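Local coordinates for protein GTP cyclohydrolase 1 type 2 homolog (Escherichia coli, Escherichia coli O157:H7, PDB 1NMO) that is of uncertain function, binds a pair of metal ions as a ring-shaped hexamer, and may take part in degrading radiation-damaged nucleotides, at residues N108-I118 with Q166-G174; G175-A183 with T199-F210. All blocks are in the same frame, centred on the assembly; numbering follows the deposited sequence.

Contact 1 (N108-I118 with Q166-G174); sequences NNAQLAALLGI and QRVAWCTGG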
loop_
_atom_site.group_PDB
_atom_site.type_symbol
_atom_site.label_atom_id
_atom_site.label_comp_id
_atom_site.label_asym_id
_atom_site.label_seq_id
_atom_site.Cartn_x
_atom_site.Cartn_y
_atom_site.Cartn_z
ATOM N N ASN A 108 -0.676 -13.515 -35.287
ATOM C CA ASN A 108 -0.816 -12.634 -34.139
ATOM C C ASN A 108 -1.471 -11.351 -34.651
ATOM O O ASN A 108 -2.344 -10.825 -34.024
ATOM C CB ASN A 108 0.532 -12.251 -33.500
ATOM C CG ASN A 108 1.253 -13.427 -32.784
ATOM O OD1 ASN A 108 0.646 -14.236 -32.033
ATOM N ND2 ASN A 108 2.588 -13.488 -32.979
ATOM N N ASN A 109 -0.996 -10.836 -35.767
ATOM C CA ASN A 109 -1.555 -9.622 -36.344
ATOM C C ASN A 109 -3.075 -9.712 -36.628
ATOM O O ASN A 109 -3.846 -8.793 -36.238
ATOM C CB ASN A 109 -0.803 -9.272 -37.649
ATOM C CG ASN A 109 0.479 -8.502 -37.375
ATOM O OD1 ASN A 109 0.597 -7.900 -36.301
ATOM N ND2 ASN A 109 1.460 -8.485 -38.359
ATOM N N ALA A 110 -3.542 -10.803 -37.238
ATOM C CA ALA A 110 -4.957 -10.853 -37.592
ATOM C C ALA A 110 -5.876 -11.069 -36.438
ATOM O O ALA A 110 -7.004 -10.579 -36.482
ATOM C CB ALA A 110 -5.210 -11.916 -38.651
ATOM N N GLN A 111 -5.401 -11.787 -35.400
ATOM C CA GLN A 111 -6.188 -12.088 -34.209
ATOM C C GLN A 111 -6.300 -10.865 -33.331
ATOM O O GLN A 111 -7.348 -10.595 -32.677
ATOM C CB GLN A 111 -5.560 -13.214 -33.416
ATOM C CG GLN A 111 -5.376 -14.417 -34.243
ATOM C CD GLN A 111 -6.659 -15.210 -34.341
ATOM O OE1 GLN A 111 -7.437 -15.216 -33.399
ATOM N NE2 GLN A 111 -6.849 -15.941 -35.451
ATOM N N LEU A 112 -5.245 -10.081 -33.313
ATOM C CA LEU A 112 -5.374 -8.869 -32.539
ATOM C C LEU A 112 -6.467 -8.086 -33.303
ATOM O O LEU A 112 -7.403 -7.574 -32.706
ATOM C CB LEU A 112 -4.060 -8.087 -32.540
ATOM C CG LEU A 112 -3.616 -7.256 -31.326
ATOM C CD1 LEU A 112 -3.140 -5.953 -31.830
ATOM C CD2 LEU A 112 -4.614 -7.119 -30.312
ATOM N N ALA A 113 -6.361 -7.930 -34.625
ATOM C CA ALA A 113 -7.447 -7.175 -35.301
ATOM C C ALA A 113 -8.824 -7.646 -34.863
ATOM O O ALA A 113 -9.729 -6.833 -34.530
ATOM C CB ALA A 113 -7.336 -7.328 -36.784
ATOM N N ALA A 114 -9.008 -8.956 -34.828
ATOM C CA ALA A 114 -10.331 -9.536 -34.489
ATOM C C ALA A 114 -10.646 -9.202 -33.061
ATOM O O ALA A 114 -11.760 -8.746 -32.728
ATOM C CB ALA A 114 -10.303 -11.072 -34.669
ATOM N N LEU A 115 -9.669 -9.435 -32.182
ATOM C CA LEU A 115 -9.930 -9.134 -30.772
ATOM C C LEU A 115 -10.321 -7.659 -30.519
ATOM O O LEU A 115 -11.080 -7.372 -29.591
ATOM C CB LEU A 115 -8.695 -9.462 -29.943
ATOM C CG LEU A 115 -8.955 -9.353 -28.442
ATOM C CD1 LEU A 115 -10.167 -10.168 -28.037
ATOM C CD2 LEU A 115 -7.737 -9.913 -27.683
ATOM N N LEU A 116 -9.764 -6.719 -31.291
ATOM C CA LEU A 116 -10.043 -5.324 -31.030
ATOM C C LEU A 116 -11.085 -4.797 -31.940
ATOM O O LEU A 116 -11.397 -3.601 -31.929
ATOM C CB LEU A 116 -8.804 -4.474 -31.130
ATOM C CG LEU A 116 -7.625 -4.961 -30.277
ATOM C CD1 LEU A 116 -6.436 -4.166 -30.702
ATOM C CD2 LEU A 116 -7.889 -4.778 -28.814
ATOM N N GLY A 117 -11.665 -5.675 -32.735
ATOM C CA GLY A 117 -12.748 -5.200 -33.589
ATOM C C GLY A 117 -12.295 -4.302 -34.689
ATOM O O GLY A 117 -12.916 -3.297 -34.978
ATOM N N ILE A 118 -11.208 -4.655 -35.333
ATOM C CA ILE A 118 -10.712 -3.837 -36.439
ATOM C C ILE A 118 -10.842 -4.595 -37.737
ATOM O O ILE A 118 -10.430 -5.742 -37.875
ATOM C CB ILE A 118 -9.214 -3.493 -36.277
ATOM C CG1 ILE A 118 -8.977 -2.867 -34.869
ATOM C CG2 ILE A 118 -8.739 -2.524 -37.446
ATOM C CD1 ILE A 118 -7.461 -2.406 -34.659
ATOM N N GLN A 166 -10.052 6.347 -36.228
ATOM C CA GLN A 166 -10.790 5.472 -37.151
ATOM C C GLN A 166 -9.841 4.484 -37.853
ATOM O O GLN A 166 -10.036 3.294 -37.780
ATOM C CB GLN A 166 -11.557 6.325 -38.230
ATOM C CG GLN A 166 -12.017 5.441 -39.406
ATOM C CD GLN A 166 -13.331 5.893 -40.006
ATOM O OE1 GLN A 166 -14.128 5.073 -40.511
ATOM N NE2 GLN A 166 -13.574 7.179 -39.960
ATOM N N ARG A 167 -8.821 5.016 -38.529
ATOM C CA ARG A 167 -7.857 4.224 -39.299
ATOM C C ARG A 167 -6.689 3.920 -38.399
ATOM O O ARG A 167 -6.143 4.805 -37.750
ATOM C CB ARG A 167 -7.444 5.030 -40.572
ATOM C CG ARG A 167 -6.330 4.430 -41.413
ATOM C CD ARG A 167 -6.142 5.308 -42.708
ATOM N NE ARG A 167 -7.383 5.174 -43.473
ATOM C CZ ARG A 167 -7.439 4.940 -44.779
ATOM N NH1 ARG A 167 -6.303 4.845 -45.479
ATOM N NH2 ARG A 167 -8.639 4.697 -45.357
ATOM N N VAL A 168 -6.300 2.665 -38.364
ATOM C CA VAL A 168 -5.249 2.182 -37.465
ATOM C C VAL A 168 -4.205 1.276 -38.151
ATOM O O VAL A 168 -4.469 0.736 -39.246
ATOM C CB VAL A 168 -5.964 1.347 -36.401
ATOM C CG1 VAL A 168 -4.982 0.722 -35.493
ATOM C CG2 VAL A 168 -6.884 2.241 -35.622
ATOM N N ALA A 169 -2.990 1.149 -37.608
ATOM C CA ALA A 169 -2.120 0.136 -38.239
ATOM C C ALA A 169 -1.500 -0.517 -36.994
ATOM O O ALA A 169 -1.582 0.056 -35.907
ATOM C CB ALA A 169 -1.065 0.740 -39.177
ATOM N N TRP A 170 -0.870 -1.678 -37.099
ATOM C CA TRP A 170 -0.386 -2.275 -35.888
ATOM C C TRP A 170 0.619 -3.313 -36.221
ATOM O O TRP A 170 0.697 -3.719 -37.384
ATOM C CB TRP A 170 -1.560 -2.920 -35.168
ATOM C CG TRP A 170 -2.256 -4.049 -35.912
ATOM C CD1 TRP A 170 -2.005 -5.380 -35.815
ATOM C CD2 TRP A 170 -3.306 -3.917 -36.905
ATOM N NE1 TRP A 170 -2.819 -6.093 -36.681
ATOM C CE2 TRP A 170 -3.627 -5.224 -37.356
ATOM C CE3 TRP A 170 -4.004 -2.808 -37.456
ATOM C CZ2 TRP A 170 -4.623 -5.462 -38.324
ATOM C CZ3 TRP A 170 -5.003 -3.035 -38.438
ATOM C CH2 TRP A 170 -5.294 -4.346 -38.853
ATOM N N CYS A 171 1.397 -3.739 -35.231
ATOM C CA CYS A 171 2.342 -4.847 -35.432
ATOM C C CYS A 171 2.433 -5.413 -34.037
ATOM O O CYS A 171 2.772 -4.663 -33.165
ATOM C CB CYS A 171 3.747 -4.388 -35.883
ATOM S SG CYS A 171 4.853 -5.849 -36.111
ATOM N N THR A 172 2.115 -6.689 -33.795
ATOM C CA THR A 172 2.214 -7.175 -32.446
ATOM C C THR A 172 3.726 -7.335 -31.969
ATOM O O THR A 172 4.644 -7.373 -32.760
ATOM C CB THR A 172 1.559 -8.562 -32.298
ATOM O OG1 THR A 172 2.363 -9.497 -33.037
ATOM C CG2 THR A 172 0.052 -8.567 -32.725
ATOM N N GLY A 173 3.976 -7.379 -30.662
ATOM C CA GLY A 173 5.339 -7.602 -30.223
ATOM C C GLY A 173 6.219 -6.401 -30.211
ATOM O O GLY A 173 5.778 -5.308 -29.834
ATOM N N GLY A 174 7.477 -6.576 -30.592
ATOM C CA GLY A 174 8.356 -5.411 -30.612
ATOM C C GLY A 174 8.296 -4.705 -31.964
ATOM O O GLY A 174 9.328 -4.638 -32.648
HETATM O O HOH W 1 3.762 -8.847 -35.786
#

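Contact 2 (G175-A183 with T199-F210); sequences GQSFIDSAA and TIHSAREQGLHF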
loop_
_atom_site.group_PDB
_atom_site.type_symbol
_atom_site.label_atom_id
_atom_site.label_comp_id
_atom_site.label_asym_id
_atom_site.label_seq_id
_atom_site.Cartn_x
_atom_site.Cartn_y
_atom_site.Cartn_z
ATOM N N GLY A 175 7.102 -4.230 -32.375
ATOM C CA GLY A 175 6.968 -3.550 -33.650
ATOM C C GLY A 175 7.042 -2.033 -33.588
ATOM O O GLY A 175 6.725 -1.372 -34.555
ATOM N N GLN A 176 7.500 -1.464 -32.471
ATOM C CA GLN A 176 7.528 -0.015 -32.327
ATOM C C GLN A 176 8.256 0.694 -33.420
ATOM O O GLN A 176 8.024 1.873 -33.653
ATOM C CB GLN A 176 8.327 0.484 -31.099
ATOM C CG GLN A 176 8.450 -0.285 -29.822
ATOM C CD GLN A 176 9.373 -1.493 -29.846
ATOM O OE1 GLN A 176 8.985 -2.519 -30.396
ATOM N NE2 GLN A 176 10.586 -1.400 -29.202
ATOM N N SER A 177 9.245 0.036 -34.025
ATOM C CA SER A 177 10.039 0.798 -34.984
ATOM C C SER A 177 9.288 1.037 -36.289
ATOM O O SER A 177 9.764 1.783 -37.172
ATOM C CB SER A 177 11.407 0.102 -35.201
ATOM O OG SER A 177 11.235 -1.115 -35.889
ATOM N N PHE A 178 8.081 0.459 -36.390
ATOM C CA PHE A 178 7.299 0.590 -37.618
ATOM C C PHE A 178 6.402 1.797 -37.523
ATOM O O PHE A 178 5.643 2.099 -38.428
ATOM C CB PHE A 178 6.447 -0.663 -37.811
ATOM C CG PHE A 178 7.225 -1.843 -38.319
ATOM C CD1 PHE A 178 7.905 -1.762 -39.558
ATOM C CD2 PHE A 178 7.233 -3.056 -37.613
ATOM C CE1 PHE A 178 8.574 -2.866 -40.077
ATOM C CE2 PHE A 178 7.898 -4.175 -38.118
ATOM C CZ PHE A 178 8.565 -4.114 -39.325
ATOM N N ILE A 179 6.461 2.498 -36.404
ATOM C CA ILE A 179 5.613 3.633 -36.305
ATOM C C ILE A 179 5.791 4.726 -37.369
ATOM O O ILE A 179 4.790 5.360 -37.802
ATOM C CB ILE A 179 5.713 4.265 -34.908
ATOM C CG1 ILE A 179 4.660 5.380 -34.803
ATOM C CG2 ILE A 179 7.148 4.824 -34.634
ATOM C CD1 ILE A 179 4.380 5.891 -33.300
ATOM N N ASP A 180 7.024 4.974 -37.822
ATOM C CA ASP A 180 7.198 6.059 -38.775
ATOM C C ASP A 180 6.624 5.665 -40.119
ATOM O O ASP A 180 5.917 6.463 -40.760
ATOM C CB ASP A 180 8.638 6.419 -38.958
ATOM C CG ASP A 180 9.233 7.114 -37.752
ATOM O OD1 ASP A 180 8.491 7.685 -36.897
ATOM O OD2 ASP A 180 10.495 7.071 -37.698
ATOM N N SER A 181 6.903 4.438 -40.543
ATOM C CA SER A 181 6.369 4.052 -41.798
ATOM C C SER A 181 4.816 4.070 -41.724
ATOM O O SER A 181 4.166 4.336 -42.733
ATOM C CB SER A 181 6.933 2.698 -42.189
ATOM O OG SER A 181 5.884 1.785 -42.144
ATOM N N ALA A 182 4.197 3.819 -40.569
ATOM C CA ALA A 182 2.720 3.892 -40.535
ATOM C C ALA A 182 2.317 5.319 -40.625
ATOM O O ALA A 182 1.350 5.614 -41.241
ATOM C CB ALA A 182 2.156 3.304 -39.267
ATOM N N ALA A 183 3.013 6.240 -39.968
ATOM C CA ALA A 183 2.637 7.655 -40.067
ATOM C C ALA A 183 2.627 8.169 -41.554
ATOM O O ALA A 183 1.752 8.932 -41.998
ATOM C CB ALA A 183 3.628 8.512 -39.220
ATOM N N THR A 199 10.125 6.195 -30.034
ATOM C CA THR A 199 8.726 5.960 -30.404
ATOM C C THR A 199 7.823 7.129 -29.967
ATOM O O THR A 199 6.920 7.575 -30.710
ATOM C CB THR A 199 8.161 4.700 -29.693
ATOM O OG1 THR A 199 9.122 3.619 -29.687
ATOM C CG2 THR A 199 6.882 4.247 -30.410
ATOM N N ILE A 200 8.006 7.592 -28.728
ATOM C CA ILE A 200 7.224 8.724 -28.201
ATOM C C ILE A 200 7.339 10.046 -29.023
ATOM O O ILE A 200 6.369 10.803 -29.182
ATOM C CB ILE A 200 7.662 9.014 -26.709
ATOM C CG1 ILE A 200 7.356 7.797 -25.848
ATOM C CG2 ILE A 200 6.883 10.183 -26.162
ATOM C CD1 ILE A 200 5.906 7.436 -25.902
ATOM N N HIS A 201 8.522 10.348 -29.525
ATOM C CA HIS A 201 8.658 11.587 -30.327
ATOM C C HIS A 201 7.963 11.358 -31.677
ATOM O O HIS A 201 7.459 12.304 -32.352
ATOM C CB HIS A 201 10.162 11.910 -30.558
ATOM C CG HIS A 201 10.970 11.920 -29.296
ATOM N ND1 HIS A 201 10.608 12.674 -28.198
ATOM C CD2 HIS A 201 12.052 11.195 -28.913
ATOM C CE1 HIS A 201 11.433 12.412 -27.188
ATOM N NE2 HIS A 201 12.314 11.517 -27.597
ATOM N N SER A 202 7.979 10.113 -32.130
ATOM C CA SER A 202 7.289 9.853 -33.401
ATOM C C SER A 202 5.795 10.055 -33.246
ATOM O O SER A 202 5.183 10.668 -34.098
ATOM C CB SER A 202 7.549 8.431 -33.893
ATOM O OG SER A 202 8.936 8.251 -34.164
ATOM N N ALA A 203 5.214 9.569 -32.148
ATOM C CA ALA A 203 3.779 9.690 -31.901
ATOM C C ALA A 203 3.398 11.134 -31.856
ATOM O O ALA A 203 2.430 11.585 -32.544
ATOM C CB ALA A 203 3.421 9.052 -30.576
ATOM N N ARG A 204 4.179 11.870 -31.053
ATOM C CA ARG A 204 3.958 13.286 -30.862
ATOM C C ARG A 204 4.147 14.163 -32.126
ATOM O O ARG A 204 3.281 14.965 -32.450
ATOM C CB ARG A 204 4.894 13.823 -29.751
ATOM C CG ARG A 204 4.476 13.465 -28.330
ATOM C CD ARG A 204 5.622 13.863 -27.294
ATOM N NE ARG A 204 5.270 13.461 -25.910
ATOM C CZ ARG A 204 6.128 13.569 -24.886
ATOM N NH1 ARG A 204 7.360 14.055 -25.109
ATOM N NH2 ARG A 204 5.767 13.237 -23.620
ATOM N N GLU A 205 5.284 14.004 -32.802
ATOM C CA GLU A 205 5.628 14.831 -33.945
ATOM C C GLU A 205 4.895 14.563 -35.239
ATOM O O GLU A 205 4.885 15.403 -36.155
ATOM C CB GLU A 205 7.140 14.790 -34.137
ATOM C CG GLU A 205 7.848 15.659 -33.042
ATOM C CD GLU A 205 9.404 15.533 -33.097
ATOM O OE1 GLU A 205 10.016 15.560 -34.196
ATOM O OE2 GLU A 205 10.046 15.378 -32.035
ATOM N N GLN A 206 4.253 13.403 -35.315
ATOM C CA GLN A 206 3.480 13.064 -36.506
ATOM C C GLN A 206 1.985 13.025 -36.198
ATOM O O GLN A 206 1.203 12.651 -37.061
ATOM C CB GLN A 206 3.992 11.754 -37.155
ATOM C CG GLN A 206 5.393 11.939 -37.826
ATOM C CD GLN A 206 6.171 10.596 -38.123
ATOM O OE1 GLN A 206 6.025 9.581 -37.403
ATOM N NE2 GLN A 206 7.040 10.619 -39.145
ATOM N N GLY A 207 1.575 13.427 -34.988
ATOM C CA GLY A 207 0.139 13.462 -34.688
ATOM C C GLY A 207 -0.721 12.181 -34.666
ATOM O O GLY A 207 -1.885 12.160 -35.096
ATOM N N LEU A 208 -0.190 11.063 -34.166
ATOM C CA LEU A 208 -1.049 9.896 -34.090
ATOM C C LEU A 208 -1.046 9.359 -32.652
ATOM O O LEU A 208 -0.165 9.672 -31.857
ATOM C CB LEU A 208 -0.639 8.818 -35.074
ATOM C CG LEU A 208 0.751 8.251 -34.885
ATOM C CD1 LEU A 208 0.968 6.999 -35.760
ATOM C CD2 LEU A 208 1.706 9.283 -35.301
ATOM N N HIS A 209 -2.107 8.628 -32.326
ATOM C CA HIS A 209 -2.274 8.013 -31.050
ATOM C C HIS A 209 -1.374 6.799 -31.077
ATOM O O HIS A 209 -1.437 6.028 -32.045
ATOM C CB HIS A 209 -3.724 7.531 -30.880
ATOM C CG HIS A 209 -4.701 8.633 -30.622
ATOM N ND1 HIS A 209 -4.781 9.281 -29.406
ATOM C CD2 HIS A 209 -5.595 9.246 -31.446
ATOM C CE1 HIS A 209 -5.675 10.263 -29.487
ATOM N NE2 HIS A 209 -6.183 10.261 -30.713
ATOM N N PHE A 210 -0.572 6.589 -30.023
ATOM C CA PHE A 210 0.295 5.413 -29.993
ATOM C C PHE A 210 -0.033 4.605 -28.736
ATOM O O PHE A 210 -0.245 5.208 -27.697
ATOM C CB PHE A 210 1.800 5.795 -29.988
ATOM C CG PHE A 210 2.653 4.672 -29.609
ATOM C CD1 PHE A 210 2.829 3.600 -30.474
ATOM C CD2 PHE A 210 3.202 4.603 -28.336
ATOM C CE1 PHE A 210 3.548 2.452 -30.101
ATOM C CE2 PHE A 210 3.922 3.456 -27.947
ATOM C CZ PHE A 210 4.086 2.382 -28.843
HETATM O O HOH W 2 9.869 3.770 -32.660
#

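Contact 1 (N108-I118 with Q166-G174)
Trp-170 packs against helix 108-116 and gives its indole N-H to the helix backbone. NE1 donates to Asn-109 O at 2.9 Å, with a bent N-H...O angle of 142°. The donor stands above the carbonyl plane. Asn-109 O also accepts the helical bond from Ala-113 N, which arrives from the opposite face, so two bonds grip this oxygen. Farther along the indole, CZ2 meets Ala-113 CB at 3.6 Å and CZ3 meets Ile-118 CG2 at 3.9 Å. Strand 166-170 is part of a mixed six-stranded sheet, and the helix crosses it at 144°, with 10.2 Å between the axes. A Schellman motif at Gly-117 ends the helix and leads into Ile-118.

Thr-172 follows the strand. Its N-H points to Asn-109 OD1 at 3.2 Å, in the plane of the amide carbonyl. Chi1 of 68° places Thr-172 OG1 between its own backbone N and carbonyl carbon, where it touches Asn-108 CB at 3.3 Å. This hydroxyl bonds Glu-219, which bridges the two iron ions. Asn-108, also in the second shell, bonds Asp-101, a ligand of one iron, through ND2, and Gly-222 N through OD1.

Contact 2 (G175-A183 with T199-F210)
Ile-179 reaches from helix 179-183 into the angle between helix 199-205 and strand 209-210. Its CB carries two branches that part at once. CG2 goes to the neighbouring helix and rests on Ser-202 CB at 3.7 Å. CG1 is anti to the backbone N (chi1 -173°) and passes Leu-208 CD1 at 4.1 Å. The chain stays extended at chi2, which carries CD1 deep between the two elements. There CD1 lies 4.0 Å from Phe-210 CD1, with Ala-203 CB and Thr-199 CG2 also close. Thr-199 CG2 in turn sits over one face of the Phe-210 ring, 3.7 Å above its plane and offset toward the rim. Phe-190 of strand 189-192 also packs on Ile-179.

The helices run nearly parallel, 12° apart, with axes separated by 10.0 Å. They flank the same sheet face as the helices of two successive beta-alpha-beta crossovers, which share strand 189-192.

Beside this apolar wedge, Ser-202 OG donates to Asp-180 OD1 at 2.8 Å. The hydroxyl meets the carboxylate on its syn side, 19° out of plane. Ala-183 CB packs against the side chain of Gln-206. At the other end a water donates to Gln-176 O and bridges to Thr-199 OG1, which also bonds Ser-196 N. Glu-205, in the last turn of helix 199-205, makes a salt bridge to Arg-82 of a second subunit.

The chemistry is therefore divided. Aliphatic and aromatic carbon fills the space next to the sheet, while the hydrogen bond from Ser-202 to Asp-180 joins the helices by their side chains. That bond probably helps to set the rotation of the Asp-180 carboxylate.

Contact 1 closes at residue 174 and contact 2 opens at residue 175, so the two follow in series along the chain. Their centres are about 16 Å apart. Both reach the same mixed six-stranded sheet. Strand 165-170 belongs to contact 1, and the chain then passes through a loop and a short 3-10 turn into helix 179-185 of contact 2. The two contacts touch where Cys-171 SG packs on Phe-178 CD2 at 4.0 Å and Ala-169 CB on Ala-182 CB at 4.1 Å. Trp-170, between these two residues, points to helix 108-116 instead. The sheet is therefore covered by helices on both faces. Contact 1 lies beside the iron pair, while contact 2 extends to a subunit interface of the hexamer.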